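PDB 7AMK: proto-oncogene tyrosine-protein kinase receptor Ret from Danio rerio, which acts as a receptor tyrosine kinase whose extracellular cadherin-like domains probably take part in recognising GDNF together with the co-receptor GFR alpha 1. Local coordinates for residues F248-G253 with Q323-T328; G281-Q286 with F333-L338; Y317-S322 with L353-T358. The protein carries 4 engineered substitutions. All coordinates share one frame; numbering follows the deposited sequence.

Contact 1: F248-G253 with Q323-T328; sequences FDRSEG and QNLSVT. With NAG (2-acetamido-2-deoxy-beta-D-glucopyranose), chain D.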
loop_
_atom_site.group_PDB
_atom_site.type_symbol
_atom_site.label_atom_id
_atom_site.label_comp_id
_atom_site.label_asym_id
_atom_site.label_seq_id
_atom_site.Cartn_x
_atom_site.Cartn_y
_atom_site.Cartn_z
ATOM N N PHE A 248 -15.410 -3.010 -2.198
ATOM C CA PHE A 248 -15.157 -1.927 -3.147
ATOM C C PHE A 248 -13.739 -1.939 -3.692
ATOM O O PHE A 248 -13.494 -1.347 -4.742
ATOM C CB PHE A 248 -15.459 -0.576 -2.491
ATOM C CG PHE A 248 -16.885 -0.436 -2.069
ATOM C CD1 PHE A 248 -17.888 -0.269 -3.012
ATOM C CD2 PHE A 248 -17.236 -0.502 -0.735
ATOM C CE1 PHE A 248 -19.208 -0.156 -2.631
ATOM C CE2 PHE A 248 -18.558 -0.391 -0.351
ATOM C CZ PHE A 248 -19.538 -0.222 -1.291
ATOM N N ASP A 249 -12.805 -2.615 -3.022
ATOM C CA ASP A 249 -11.440 -2.766 -3.517
ATOM C C ASP A 249 -11.282 -4.182 -4.036
ATOM O O ASP A 249 -11.192 -5.129 -3.249
ATOM C CB ASP A 249 -10.405 -2.483 -2.430
ATOM C CG ASP A 249 -8.967 -2.665 -2.922
ATOM O OD1 ASP A 249 -8.721 -3.487 -3.836
ATOM O OD2 ASP A 249 -8.070 -1.979 -2.390
ATOM N N ARG A 250 -11.188 -4.318 -5.349
ATOM C CA ARG A 250 -11.040 -5.623 -5.971
ATOM C C ARG A 250 -9.851 -5.660 -6.923
ATOM O O ARG A 250 -9.818 -6.508 -7.814
ATOM C CB ARG A 250 -12.332 -5.996 -6.707
ATOM C CG ARG A 250 -13.551 -5.248 -6.210
ATOM C CD ARG A 250 -14.804 -5.657 -6.963
ATOM N NE ARG A 250 -15.703 -6.470 -6.144
ATOM C CZ ARG A 250 -15.935 -7.759 -6.350
ATOM N NH1 ARG A 250 -15.345 -8.414 -7.325
ATOM N NH2 ARG A 250 -16.791 -8.403 -5.561
ATOM N N SER A 251 -8.883 -4.757 -6.771
ATOM C CA SER A 251 -7.794 -4.657 -7.735
ATOM C C SER A 251 -6.733 -5.706 -7.453
ATOM O O SER A 251 -6.469 -6.051 -6.297
ATOM C CB SER A 251 -7.164 -3.256 -7.720
ATOM O OG SER A 251 -6.710 -2.867 -6.438
ATOM N N GLU A 252 -6.140 -6.235 -8.516
ATOM C CA GLU A 252 -5.115 -7.252 -8.327
ATOM C C GLU A 252 -3.914 -6.659 -7.597
ATOM O O GLU A 252 -3.617 -5.466 -7.713
ATOM C CB GLU A 252 -4.680 -7.824 -9.671
ATOM C CG GLU A 252 -4.256 -6.742 -10.646
ATOM C CD GLU A 252 -3.566 -7.299 -11.874
ATOM O OE1 GLU A 252 -2.579 -8.048 -11.711
ATOM O OE2 GLU A 252 -4.020 -6.995 -12.998
ATOM N N GLY A 253 -3.223 -7.510 -6.831
ATOM C CA GLY A 253 -2.035 -7.117 -6.093
ATOM C C GLY A 253 -2.288 -6.496 -4.734
ATOM O O GLY A 253 -1.378 -6.482 -3.896
ATOM N N GLN A 323 -6.181 -11.290 -9.736
ATOM C CA GLN A 323 -6.745 -10.463 -10.789
ATOM C C GLN A 323 -7.968 -9.736 -10.252
ATOM O O GLN A 323 -8.564 -10.143 -9.250
ATOM C CB GLN A 323 -7.122 -11.304 -12.010
ATOM C CG GLN A 323 -7.888 -12.558 -11.647
ATOM C CD GLN A 323 -7.886 -13.573 -12.764
ATOM O OE1 GLN A 323 -7.658 -13.230 -13.922
ATOM N NE2 GLN A 323 -8.131 -14.835 -12.422
ATOM N N ASN A 324 -8.341 -8.654 -10.942
ATOM C CA ASN A 324 -9.530 -7.888 -10.576
ATOM C C ASN A 324 -10.763 -8.783 -10.570
ATOM O O ASN A 324 -11.154 -9.312 -11.613
ATOM C CB ASN A 324 -9.730 -6.726 -11.547
ATOM C CG ASN A 324 -8.476 -5.885 -11.707
ATOM O OD1 ASN A 324 -7.579 -5.907 -10.855
ATOM N ND2 ASN A 324 -8.404 -5.145 -12.804
ATOM N N LEU A 325 -11.380 -8.943 -9.396
ATOM C CA LEU A 325 -12.553 -9.800 -9.263
ATOM C C LEU A 325 -13.793 -9.092 -9.781
ATOM O O LEU A 325 -14.057 -7.934 -9.432
ATOM C CB LEU A 325 -12.768 -10.216 -7.813
ATOM C CG LEU A 325 -12.298 -11.634 -7.502
ATOM C CD1 LEU A 325 -13.379 -12.407 -6.755
ATOM C CD2 LEU A 325 -11.877 -12.357 -8.782
ATOM N N SER A 326 -14.558 -9.796 -10.615
ATOM C CA SER A 326 -15.778 -9.229 -11.160
ATOM C C SER A 326 -16.655 -8.705 -10.031
ATOM O O SER A 326 -16.727 -9.296 -8.951
ATOM C CB SER A 326 -16.526 -10.280 -11.976
ATOM O OG SER A 326 -17.823 -9.824 -12.301
ATOM N N VAL A 327 -17.303 -7.571 -10.273
ATOM C CA VAL A 327 -18.171 -7.009 -9.251
ATOM C C VAL A 327 -19.404 -7.855 -8.992
ATOM O O VAL A 327 -20.089 -7.621 -7.991
ATOM C CB VAL A 327 -18.571 -5.577 -9.639
ATOM C CG1 VAL A 327 -17.335 -4.729 -9.774
ATOM C CG2 VAL A 327 -19.382 -5.585 -10.932
ATOM N N THR A 328 -19.699 -8.843 -9.845
ATOM C CA THR A 328 -20.859 -9.696 -9.623
ATOM C C THR A 328 -20.563 -10.889 -8.721
ATOM O O THR A 328 -21.507 -11.513 -8.229
ATOM C CB THR A 328 -21.449 -10.188 -10.964
ATOM O OG1 THR A 328 -20.524 -11.042 -11.640
ATOM C CG2 THR A 328 -21.787 -9.013 -11.870
HETATM C C1 NAG D . -7.288 -4.284 -13.105
HETATM C C2 NAG D . -7.101 -4.187 -14.620
HETATM C C3 NAG D . -6.007 -3.178 -14.963
HETATM C C4 NAG D . -6.287 -1.832 -14.305
HETATM C C5 NAG D . -6.504 -2.014 -12.803
HETATM C C6 NAG D . -6.930 -0.741 -12.106
HETATM C C7 NAG D . -5.588 -6.026 -15.275
HETATM C C8 NAG D . -5.503 -7.382 -15.908
HETATM N N2 NAG D . -6.813 -5.491 -15.201
HETATM O O3 NAG D . -5.944 -3.033 -16.377
HETATM O O4 NAG D . -5.187 -0.947 -14.504
HETATM O O5 NAG D . -7.544 -2.975 -12.565
HETATM O O6 NAG D . -8.326 -0.512 -12.254
HETATM O O7 NAG D . -4.595 -5.444 -14.850
#
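Asn324 OD1 accepts the backbone N-H of Glu252 at 2.8 Å, met nearly along the C=O axis and with an N-H...O angle of 151°, while ND2 of the same amide carries the first sugar of an N-linked glycan through a covalent bond to C1 of the NAG. One side chain thus does two jobs: its nitrogen bears the sugar and its oxygen ties 323-328 to the neighbouring loop. CG of Asn324 is anti to the carbonyl carbon (chi1 -52°), and OD1 beyond it meets Glu252 N. The Glu252 side chain crosses it obliquely, CG lying 3.4 Å from Asn324 OD1, with the carboxylate and amide planes turned 71° apart. The glutamate chain is extended beyond CG, and its OE2 lies 2.5 Å from O7 of the NAG acetamido group.

One residue further along, Leu325 N donates to Arg250 O at 3.3 Å, in the carbonyl plane, and Asn324 CA adds a CA-H...O contact of 3.1 Å to that same oxygen. The Arg250 side chain reaches 325-327: CD lies 3.9 Å from Val327 CG1, the two side chains crossing at about a right angle. The position of NH1 is doubtful, and its bond to Leu325 O is weak; as modelled, Val327 CA sits over the centre of one guanidinium face. NH2 is held by Leu360 O beyond the two segments, and Leu325 packs on helix 288-293.

In this cadherin-like domain the two irregular loops are therefore joined by backbone groups and a glycosylated amide, with the Arg250 side chain packed against 325-327, and the bond through OD1 should limit how freely the root of the glycan can turn about the Asn324 side chain.

Contact 2: G281-Q286 with F333-L338; sequences GTLMTQ and FLLGYL. Engineered in segment 281-286: Gln286 (natural residue Asn). With NAG (2-acetamido-2-deoxy-beta-D-glucopyranose), chain E.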
loop_
_atom_site.group_PDB
_atom_site.type_symbol
_atom_site.label_atom_id
_atom_site.label_comp_id
_atom_site.label_asym_id
_atom_site.label_seq_id
_atom_site.Cartn_x
_atom_site.Cartn_y
_atom_site.Cartn_z
ATOM N N GLY A 281 4.507 -23.279 2.567
ATOM C CA GLY A 281 3.062 -23.233 2.733
ATOM C C GLY A 281 2.317 -23.986 1.646
ATOM O O GLY A 281 2.870 -24.246 0.572
ATOM N N THR A 282 1.066 -24.359 1.909
ATOM C CA THR A 282 0.253 -25.038 0.907
ATOM C C THR A 282 -1.202 -24.627 1.087
ATOM O O THR A 282 -1.758 -24.789 2.175
ATOM C CB THR A 282 0.397 -26.557 1.019
ATOM O OG1 THR A 282 0.070 -26.962 2.352
ATOM C CG2 THR A 282 1.818 -26.980 0.701
ATOM N N LEU A 283 -1.804 -24.090 0.025
ATOM C CA LEU A 283 -3.243 -23.831 0.009
ATOM C C LEU A 283 -4.036 -25.106 0.284
ATOM O O LEU A 283 -3.907 -26.102 -0.436
ATOM C CB LEU A 283 -3.652 -23.254 -1.344
ATOM C CG LEU A 283 -3.788 -21.743 -1.438
ATOM C CD1 LEU A 283 -4.399 -21.367 -2.779
ATOM C CD2 LEU A 283 -4.649 -21.254 -0.298
ATOM N N MET A 284 -4.875 -25.070 1.317
ATOM C CA MET A 284 -5.665 -26.239 1.700
ATOM C C MET A 284 -7.049 -26.213 1.037
ATOM O O MET A 284 -8.085 -26.231 1.700
ATOM C CB MET A 284 -5.785 -26.310 3.218
ATOM C CG MET A 284 -4.472 -26.489 3.964
ATOM S SD MET A 284 -3.765 -28.135 3.724
ATOM C CE MET A 284 -2.690 -27.796 2.323
ATOM N N THR A 285 -7.064 -26.175 -0.296
ATOM C CA THR A 285 -8.340 -26.228 -1.000
ATOM C C THR A 285 -8.144 -26.769 -2.409
ATOM O O THR A 285 -7.196 -26.393 -3.104
ATOM C CB THR A 285 -9.011 -24.847 -1.073
ATOM O OG1 THR A 285 -10.355 -24.994 -1.551
ATOM C CG2 THR A 285 -8.258 -23.946 -2.026
ATOM N N GLN A 286 -9.059 -27.642 -2.823
ATOM C CA GLN A 286 -9.197 -28.039 -4.220
ATOM C C GLN A 286 -10.386 -27.261 -4.778
ATOM O O GLN A 286 -11.535 -27.684 -4.639
ATOM C CB GLN A 286 -9.385 -29.547 -4.342
ATOM N N PHE A 333 -15.870 -18.121 2.061
ATOM C CA PHE A 333 -15.180 -19.389 2.270
ATOM C C PHE A 333 -14.131 -19.257 3.372
ATOM O O PHE A 333 -13.624 -18.167 3.669
ATOM C CB PHE A 333 -14.517 -19.877 0.975
ATOM C CG PHE A 333 -13.583 -18.878 0.377
ATOM C CD1 PHE A 333 -12.253 -18.831 0.775
ATOM C CD2 PHE A 333 -14.037 -17.964 -0.557
ATOM C CE1 PHE A 333 -11.390 -17.898 0.237
ATOM C CE2 PHE A 333 -13.171 -17.024 -1.108
ATOM C CZ PHE A 333 -11.855 -16.990 -0.709
ATOM N N LEU A 334 -13.799 -20.398 3.968
ATOM C CA LEU A 334 -12.800 -20.474 5.027
ATOM C C LEU A 334 -11.564 -21.128 4.409
ATOM O O LEU A 334 -11.539 -22.337 4.175
ATOM C CB LEU A 334 -13.347 -21.238 6.233
ATOM C CG LEU A 334 -12.402 -21.379 7.443
ATOM C CD1 LEU A 334 -11.893 -20.019 7.945
ATOM C CD2 LEU A 334 -13.026 -22.197 8.591
ATOM N N LEU A 335 -10.547 -20.318 4.125
ATOM C CA LEU A 335 -9.393 -20.750 3.341
ATOM C C LEU A 335 -8.282 -21.167 4.298
ATOM O O LEU A 335 -7.739 -20.338 5.035
ATOM C CB LEU A 335 -8.940 -19.632 2.404
ATOM C CG LEU A 335 -7.638 -19.805 1.608
ATOM C CD1 LEU A 335 -7.764 -20.934 0.589
ATOM C CD2 LEU A 335 -7.226 -18.506 0.923
ATOM N N GLY A 336 -7.955 -22.452 4.303
ATOM C CA GLY A 336 -6.876 -22.948 5.122
ATOM C C GLY A 336 -5.540 -22.821 4.415
ATOM O O GLY A 336 -5.459 -22.903 3.185
ATOM N N TYR A 337 -4.484 -22.598 5.209
ATOM C CA TYR A 337 -3.123 -22.502 4.683
ATOM C C TYR A 337 -2.175 -23.172 5.674
ATOM O O TYR A 337 -1.942 -22.644 6.764
ATOM C CB TYR A 337 -2.728 -21.045 4.426
ATOM C CG TYR A 337 -1.470 -20.906 3.604
ATOM C CD1 TYR A 337 -1.502 -21.079 2.229
ATOM C CD2 TYR A 337 -0.245 -20.606 4.200
ATOM C CE1 TYR A 337 -0.360 -20.962 1.470
ATOM C CE2 TYR A 337 0.896 -20.487 3.455
ATOM C CZ TYR A 337 0.835 -20.670 2.083
ATOM O OH TYR A 337 1.965 -20.546 1.302
ATOM N N LEU A 338 -1.641 -24.335 5.298
ATOM C CA LEU A 338 -0.745 -25.106 6.154
ATOM C C LEU A 338 0.683 -24.598 6.003
ATOM O O LEU A 338 1.248 -24.642 4.902
ATOM C CB LEU A 338 -0.804 -26.589 5.806
ATOM C CG LEU A 338 0.120 -27.438 6.664
ATOM C CD1 LEU A 338 -0.450 -27.561 8.064
ATOM C CD2 LEU A 338 0.291 -28.785 6.033
HETATM C C1 NAG E . 5.763 -31.267 6.460
HETATM C C2 NAG E . 4.776 -32.377 6.079
HETATM C C3 NAG E . 5.439 -33.747 6.237
HETATM C C4 NAG E . 6.790 -33.814 5.536
HETATM C C5 NAG E . 7.659 -32.614 5.913
HETATM C C6 NAG E . 8.957 -32.519 5.133
HETATM C C7 NAG E . 2.354 -32.062 6.446
HETATM C C8 NAG E . 2.228 -31.898 4.957
HETATM N N2 NAG E . 3.586 -32.300 6.913
HETATM O O3 NAG E . 4.570 -34.762 5.743
HETATM O O4 NAG E . 7.468 -34.968 6.015
HETATM O O5 NAG E . 6.948 -31.393 5.680
HETATM O O6 NAG E . 8.963 -33.302 3.947
HETATM O O7 NAG E . 1.381 -31.986 7.192
#
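Gly281 and Thr282 lie against the ring of Tyr337, and around this meeting the edge strand 279-283 pairs antiparallel with 331-341 in one sheet of a cadherin-like beta sandwich. Thr282 N stands 3.6 Å above one face of the ring, offset toward its rim, while Tyr337 OH packs on Gly281 CA at 3.2 Å, where glycine has no side chain. CG of Tyr337 is anti to the backbone N (chi1 -167°), and the ring beyond it meets 281-282.

Thr282 and Leu338 form a hydrogen-bonded pair. Thr282 N donates to Leu338 O at 3.0 Å, and Leu338 N returns the bond to Thr282 O. Their side chains lie side by side and point the same way. Leu283 and Tyr337 make the next, non-hydrogen-bonded pair, and then Met284 N bonds Gly336 O at 2.9 Å, from above the carbonyl plane, where the chain passes into an inverse gamma turn centred on Met284.

Beyond the backbone, Leu283 CD2 presses on Leu335 CD1 at 3.3 Å, tighter than usual, the two side chains crossing at a slant. On the face that carries Leu338, the Met284 chain is bent, and SD lies 3.9 Å from Leu338 CB.

Farther out, helix 288-293 offers Ile290 to Leu335 and Thr285, and strand 350-359 pairs with the other side of 331-341, bonding Leu335 and Tyr337 through their backbones. The polar work here is thus done by main chain alone: three backbone bonds fasten segment 281-286, on an outermost strand of the sheet, while the aromatic ring and leucines on one face and Met284 with Leu338 on the other add apolar contact.

Contact 3: Y317-S322 with L353-T358; sequences YKLKLS and LHFNVT. With NAG (2-acetamido-2-deoxy-beta-D-glucopyranose), chain F.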
loop_
_atom_site.group_PDB
_atom_site.type_symbol
_atom_site.label_atom_id
_atom_site.label_comp_id
_atom_site.label_asym_id
_atom_site.label_seq_id
_atom_site.Cartn_x
_atom_site.Cartn_y
_atom_site.Cartn_z
ATOM N N TYR A 317 2.298 -13.547 6.299
ATOM C CA TYR A 317 1.477 -14.190 5.282
ATOM C C TYR A 317 0.341 -13.244 4.911
ATOM O O TYR A 317 -0.421 -12.811 5.783
ATOM C CB TYR A 317 0.936 -15.529 5.799
ATOM C CG TYR A 317 2.038 -16.533 6.026
ATOM C CD1 TYR A 317 2.467 -17.348 4.988
ATOM C CD2 TYR A 317 2.676 -16.638 7.267
ATOM C CE1 TYR A 317 3.459 -18.245 5.163
ATOM C CE2 TYR A 317 3.693 -17.553 7.455
ATOM C CZ TYR A 317 4.083 -18.353 6.391
ATOM O OH TYR A 317 5.102 -19.272 6.517
ATOM N N LYS A 318 0.230 -12.917 3.626
ATOM C CA LYS A 318 -0.744 -11.931 3.172
ATOM C C LYS A 318 -1.608 -12.532 2.070
ATOM O O LYS A 318 -1.084 -13.030 1.074
ATOM C CB LYS A 318 -0.032 -10.666 2.678
ATOM C CG LYS A 318 0.955 -10.080 3.693
ATOM C CD LYS A 318 1.698 -8.876 3.131
ATOM N N LEU A 319 -2.923 -12.494 2.241
ATOM C CA LEU A 319 -3.810 -12.937 1.179
ATOM C C LEU A 319 -3.847 -11.867 0.096
ATOM O O LEU A 319 -4.076 -10.692 0.386
ATOM C CB LEU A 319 -5.209 -13.218 1.723
ATOM C CG LEU A 319 -6.244 -13.762 0.724
ATOM C CD1 LEU A 319 -5.730 -15.022 0.037
ATOM C CD2 LEU A 319 -7.587 -14.027 1.407
ATOM N N LYS A 320 -3.596 -12.267 -1.148
ATOM C CA LYS A 320 -3.485 -11.325 -2.257
ATOM C C LYS A 320 -4.473 -11.697 -3.358
ATOM O O LYS A 320 -4.803 -12.875 -3.532
ATOM C CB LYS A 320 -2.054 -11.318 -2.825
ATOM C CG LYS A 320 -1.574 -9.980 -3.322
ATOM C CD LYS A 320 -0.081 -10.033 -3.601
ATOM N N LEU A 321 -4.939 -10.691 -4.103
ATOM C CA LEU A 321 -5.745 -10.924 -5.301
ATOM C C LEU A 321 -4.851 -11.156 -6.517
ATOM O O LEU A 321 -3.932 -10.374 -6.775
ATOM C CB LEU A 321 -6.686 -9.742 -5.579
ATOM C CG LEU A 321 -8.090 -9.806 -4.992
ATOM C CD1 LEU A 321 -8.864 -8.552 -5.357
ATOM C CD2 LEU A 321 -8.801 -11.037 -5.501
ATOM N N SER A 322 -5.153 -12.215 -7.280
ATOM C CA SER A 322 -4.454 -12.518 -8.528
ATOM C C SER A 322 -4.888 -11.616 -9.672
ATOM O O SER A 322 -4.051 -11.225 -10.494
ATOM C CB SER A 322 -4.695 -13.975 -8.930
ATOM O OG SER A 322 -4.248 -14.863 -7.917
ATOM N N LEU A 353 -3.077 -21.969 9.168
ATOM C CA LEU A 353 -3.612 -20.614 9.143
ATOM C C LEU A 353 -4.945 -20.587 8.406
ATOM O O LEU A 353 -5.178 -21.383 7.494
ATOM C CB LEU A 353 -2.647 -19.644 8.471
ATOM C CG LEU A 353 -1.286 -19.480 9.140
ATOM C CD1 LEU A 353 -0.416 -18.547 8.303
ATOM C CD2 LEU A 353 -1.496 -18.964 10.547
ATOM N N HIS A 354 -5.805 -19.643 8.796
ATOM C CA HIS A 354 -7.165 -19.543 8.283
ATOM C C HIS A 354 -7.445 -18.123 7.831
ATOM O O HIS A 354 -7.260 -17.171 8.599
ATOM C CB HIS A 354 -8.205 -19.944 9.340
ATOM C CG HIS A 354 -8.003 -21.315 9.895
ATOM N ND1 HIS A 354 -7.466 -21.539 11.145
ATOM C CD2 HIS A 354 -8.255 -22.535 9.368
ATOM C CE1 HIS A 354 -7.404 -22.840 11.368
ATOM N NE2 HIS A 354 -7.874 -23.466 10.306
ATOM N N PHE A 355 -7.914 -17.989 6.596
ATOM C CA PHE A 355 -8.420 -16.726 6.084
ATOM C C PHE A 355 -9.923 -16.894 5.904
ATOM O O PHE A 355 -10.369 -17.733 5.113
ATOM C CB PHE A 355 -7.715 -16.328 4.787
ATOM C CG PHE A 355 -6.271 -15.902 4.989
ATOM C CD1 PHE A 355 -5.965 -14.605 5.371
ATOM C CD2 PHE A 355 -5.223 -16.803 4.796
ATOM C CE1 PHE A 355 -4.639 -14.206 5.561
ATOM C CE2 PHE A 355 -3.901 -16.411 4.981
ATOM C CZ PHE A 355 -3.610 -15.105 5.370
ATOM N N ASN A 356 -10.689 -16.127 6.682
ATOM C CA ASN A 356 -12.150 -16.146 6.667
ATOM C C ASN A 356 -12.604 -15.050 5.710
ATOM O O ASN A 356 -12.678 -13.879 6.087
ATOM C CB ASN A 356 -12.693 -15.932 8.077
ATOM C CG ASN A 356 -14.188 -15.954 8.126
ATOM O OD1 ASN A 356 -14.822 -16.529 7.255
ATOM N ND2 ASN A 356 -14.768 -15.335 9.146
ATOM N N VAL A 357 -12.903 -15.420 4.467
ATOM C CA VAL A 357 -13.057 -14.454 3.381
ATOM C C VAL A 357 -14.534 -14.226 3.087
ATOM O O VAL A 357 -15.284 -15.177 2.826
ATOM C CB VAL A 357 -12.323 -14.922 2.113
ATOM C CG1 VAL A 357 -12.507 -13.893 0.985
ATOM C CG2 VAL A 357 -10.848 -15.195 2.412
ATOM N N THR A 358 -14.941 -12.961 3.098
ATOM C CA THR A 358 -16.250 -12.536 2.610
ATOM C C THR A 358 -16.041 -11.691 1.362
ATOM O O THR A 358 -15.369 -10.658 1.420
ATOM C CB THR A 358 -17.004 -11.735 3.677
ATOM O OG1 THR A 358 -17.452 -12.619 4.709
ATOM C CG2 THR A 358 -18.211 -11.028 3.067
HETATM C C1 NAG F . -16.207 -15.298 9.295
HETATM C C2 NAG F . -16.636 -15.908 10.640
HETATM C C3 NAG F . -18.141 -15.751 10.860
HETATM C C4 NAG F . -18.588 -14.315 10.625
HETATM C C5 NAG F . -18.126 -13.850 9.253
HETATM C C6 NAG F . -18.487 -12.412 8.962
HETATM C C7 NAG F . -15.231 -17.755 11.437
HETATM C C8 NAG F . -14.998 -19.237 11.405
HETATM N N2 NAG F . -16.266 -17.311 10.716
HETATM O O3 NAG F . -18.452 -16.139 12.193
HETATM O O4 NAG F . -20.007 -14.236 10.693
HETATM O O5 NAG F . -16.696 -13.951 9.192
HETATM O O6 NAG F . -17.568 -11.522 9.581
HETATM O O7 NAG F . -14.512 -16.994 12.082
#
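Leu319 lies over the ring of Phe355, its CB 3.9 Å above the plane and displaced toward the rim, in a CH-pi contact 19° off the ring normal. The two side chains slide past each other in opposite directions, the leucine reaching toward strand 350-359 and the phenylalanine toward strand 312-321. At its far end the ring meets the other backbone edge-on: Tyr317 O lies in the ring plane, 4.0 Å from Phe355 CZ.

Past the ring, Leu319 meets Val357 tip to tip, CD2 against CG2 at 3.6 Å. CG of Leu319 is anti to the backbone N (chi1 -177°), and CD2 beyond it makes this contact. Tyr317 and Leu353 instead cross at about a right angle, with Leu353 CD1 4.2 Å from the centroid of the tyrosine ring and off-centre, nearest CD2.

The strand segments are 9.4 Å apart at closest approach and run at 37°, a spacing filled by side chains, as between the two facing sheets of a cadherin-like beta sandwich. Ile296 packs on both Leu319 and Phe355, Val339 joins Tyr317 and Leu353, and His298 stacks on the tyrosine ring. Asn356 points the other way, carries a NAG on ND2 and hydrogen-bonds Asp243. Alternation along 353-358 thus separates an apolar inner face, holding the sheets together by dispersion and CH-pi contact, from an outer one that bears sugar.

How the contacts relate
The three contacts sample one cadherin-like domain at different depths. Contact 3 is core: all its touching residues are buried and it joins the two facing sheets by side chains. Contact 2 is a surface contact at the edge of one of those sheets, where backbone bonds do the polar work, and contact 1, partly buried, links loops by mixed polar means. Contacts 2 and 3 share a sheet, 333-338 lying beside 353-358, with Leu335 CD2 packing on Leu319 CD1 of the facing sheet. Contact 1 meets contact 3 where Gly253 N approaches Leu321 O at 3.0 Å. Contacts 1 and 2 do not touch, their nearest atoms being about 7 Å apart.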